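Local coordinates for guanine nucleotide exchange factor p115rhogef (Homo sapiens, PDB 1IAP), which probably activates Rho GTPases by nucleotide exchange and, through its N-terminal RGS-like domain, probably binds G-protein alpha subunits, at residues L69-P74 with Q103-A108. Numbering follows the deposited sequence.
Sequences LRVPVP and QSQQVA
Pro74 and Ser104 bring the two backbones nearest, with CA atoms 6.9 Å apart, where the irregular segment 69-74, extended from Arg70 on, passes a type I beta turn running from Gln103 to Gln106. Side chains make most of the contact, Gln105 burying the most area, against Val71 and Pro72. Its CG lies beside its own backbone N (chi1 -49°) and the chain bends at chi2 (-59°), which brings the amide to both. NE2 gives a weak hydrogen bond to Pro72 O, 3.1 Å long but bent to 135° at the hydrogen. Glutamine suits this buried place because its long chain spans the gap and its amide nitrogen also reaches, again weakly, Val101 O in helix 91-103. The side chains of Gln105 and Val71 cross at about a right angle, OE1 standing 3.3 Å from Val71 CB while NE2 lies 3.5 Å from Val71 CG2; branched valine offers the amide several carbons at once. Proline has no N-H to donate at position 72, yet its carbonyl still accepts. Beside this, the compact ring of Pro74 packs its CG 3.4 Å from Ser104 OG, and serine's short side chain lets that hydroxyl hydrogen-bond to Val101 O. The contact thus joins the loop between helices 48-63 and 75-81, the latter beginning right after Pro74, to the link between helices 91-103 and 106-121, with Val71 and Gln105 both also touching helix 32-43 in this all-helical RGS-like domain.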
loop_
_atom_site.group_PDB
_atom_site.type_symbol
_atom_site.label_atom_id
_atom_site.label_comp_id
_atom_site.label_asym_id
_atom_site.label_seq_id
_atom_site.Cartn_x
_atom_site.Cartn_y
_atom_site.Cartn_z
ATOM N N LEU A 69 -6.600 -6.851 -8.474
ATOM C CA LEU A 69 -6.568 -5.603 -7.722
ATOM C C LEU A 69 -6.647 -4.393 -8.647
ATOM O O LEU A 69 -6.161 -3.316 -8.307
ATOM C CB LEU A 69 -5.287 -5.527 -6.882
ATOM C CG LEU A 69 -5.006 -6.611 -5.839
ATOM C CD1 LEU A 69 -3.664 -6.324 -5.194
ATOM C CD2 LEU A 69 -6.103 -6.660 -4.783
ATOM N N ARG A 70 -7.301 -4.565 -9.793
ATOM C CA ARG A 70 -7.423 -3.485 -10.762
ATOM C C ARG A 70 -8.037 -2.235 -10.158
ATOM O O ARG A 70 -9.072 -2.297 -9.488
ATOM C CB ARG A 70 -8.248 -3.920 -11.974
ATOM C CG ARG A 70 -8.177 -2.931 -13.136
ATOM C CD ARG A 70 -8.866 -3.478 -14.380
ATOM N NE ARG A 70 -8.355 -2.844 -15.593
ATOM C CZ ARG A 70 -9.030 -1.969 -16.331
ATOM N NH1 ARG A 70 -10.262 -1.612 -15.992
ATOM N NH2 ARG A 70 -8.458 -1.433 -17.402
ATOM N N VAL A 71 -7.352 -1.114 -10.353
ATOM C CA VAL A 71 -7.815 0.176 -9.866
ATOM C C VAL A 71 -8.397 0.928 -11.063
ATOM O O VAL A 71 -8.095 0.596 -12.210
ATOM C CB VAL A 71 -6.650 1.012 -9.265
ATOM C CG1 VAL A 71 -5.997 0.269 -8.105
ATOM C CG2 VAL A 71 -5.613 1.340 -10.333
ATOM N N PRO A 72 -9.297 1.896 -10.817
ATOM C CA PRO A 72 -9.875 2.655 -11.932
ATOM C C PRO A 72 -8.761 3.453 -12.624
ATOM O O PRO A 72 -8.163 4.360 -12.039
ATOM C CB PRO A 72 -10.911 3.552 -11.242
ATOM C CG PRO A 72 -10.400 3.673 -9.828
ATOM C CD PRO A 72 -9.921 2.276 -9.537
ATOM N N VAL A 73 -8.467 3.065 -13.860
ATOM C CA VAL A 73 -7.401 3.675 -14.649
ATOM C C VAL A 73 -7.870 4.848 -15.504
ATOM O O VAL A 73 -8.937 4.793 -16.111
ATOM C CB VAL A 73 -6.763 2.619 -15.594
ATOM C CG1 VAL A 73 -5.505 3.177 -16.263
ATOM C CG2 VAL A 73 -6.445 1.337 -14.830
ATOM N N PRO A 74 -7.098 5.949 -15.522
ATOM C CA PRO A 74 -7.476 7.111 -16.331
ATOM C C PRO A 74 -7.528 6.665 -17.795
ATOM O O PRO A 74 -6.564 6.096 -18.308
ATOM C CB PRO A 74 -6.316 8.074 -16.090
ATOM C CG PRO A 74 -5.929 7.767 -14.686
ATOM C CD PRO A 74 -5.931 6.262 -14.677
ATOM N N GLN A 103 -2.603 9.819 -9.046
ATOM C CA GLN A 103 -3.455 10.995 -8.888
ATOM C C GLN A 103 -4.930 10.594 -8.871
ATOM O O GLN A 103 -5.701 11.088 -8.044
ATOM C CB GLN A 103 -3.177 12.000 -10.014
ATOM C CG GLN A 103 -3.606 13.427 -9.709
ATOM C CD GLN A 103 -5.101 13.649 -9.867
ATOM O OE1 GLN A 103 -5.751 14.219 -8.990
ATOM N NE2 GLN A 103 -5.649 13.206 -10.993
ATOM N N SER A 104 -5.302 9.664 -9.747
ATOM C CA SER A 104 -6.680 9.186 -9.844
ATOM C C SER A 104 -7.155 8.314 -8.675
ATOM O O SER A 104 -8.326 7.926 -8.628
ATOM C CB SER A 104 -6.889 8.438 -11.164
ATOM O OG SER A 104 -5.988 7.351 -11.286
ATOM N N GLN A 105 -6.254 7.982 -7.753
ATOM C CA GLN A 105 -6.612 7.160 -6.595
ATOM C C GLN A 105 -6.736 8.011 -5.329
ATOM O O GLN A 105 -7.268 7.552 -4.318
ATOM C CB GLN A 105 -5.558 6.068 -6.343
ATOM C CG GLN A 105 -5.156 5.242 -7.550
ATOM C CD GLN A 105 -6.312 4.500 -8.184
ATOM O OE1 GLN A 105 -7.063 3.794 -7.507
ATOM N NE2 GLN A 105 -6.456 4.646 -9.497
ATOM N N GLN A 106 -6.239 9.244 -5.389
ATOM C CA GLN A 106 -6.267 10.155 -4.243
ATOM C C GLN A 106 -7.617 10.320 -3.551
ATOM O O GLN A 106 -7.678 10.350 -2.323
ATOM C CB GLN A 106 -5.698 11.527 -4.626
ATOM C CG GLN A 106 -4.202 11.521 -4.927
ATOM C CD GLN A 106 -3.371 10.981 -3.773
ATOM O OE1 GLN A 106 -2.602 10.033 -3.938
ATOM N NE2 GLN A 106 -3.520 11.587 -2.597
ATOM N N VAL A 107 -8.696 10.421 -4.327
ATOM C CA VAL A 107 -10.030 10.578 -3.748
ATOM C C VAL A 107 -10.438 9.376 -2.887
ATOM O O VAL A 107 -10.820 9.544 -1.730
ATOM C CB VAL A 107 -11.107 10.834 -4.837
ATOM C CG1 VAL A 107 -12.511 10.754 -4.234
ATOM C CG2 VAL A 107 -10.898 12.207 -5.462
ATOM N N ALA A 108 -10.343 8.173 -3.450
ATOM C CA ALA A 108 -10.709 6.952 -2.733
ATOM C C ALA A 108 -9.853 6.738 -1.488
ATOM O O ALA A 108 -10.383 6.471 -0.407
ATOM C CB ALA A 108 -10.602 5.745 -3.651
#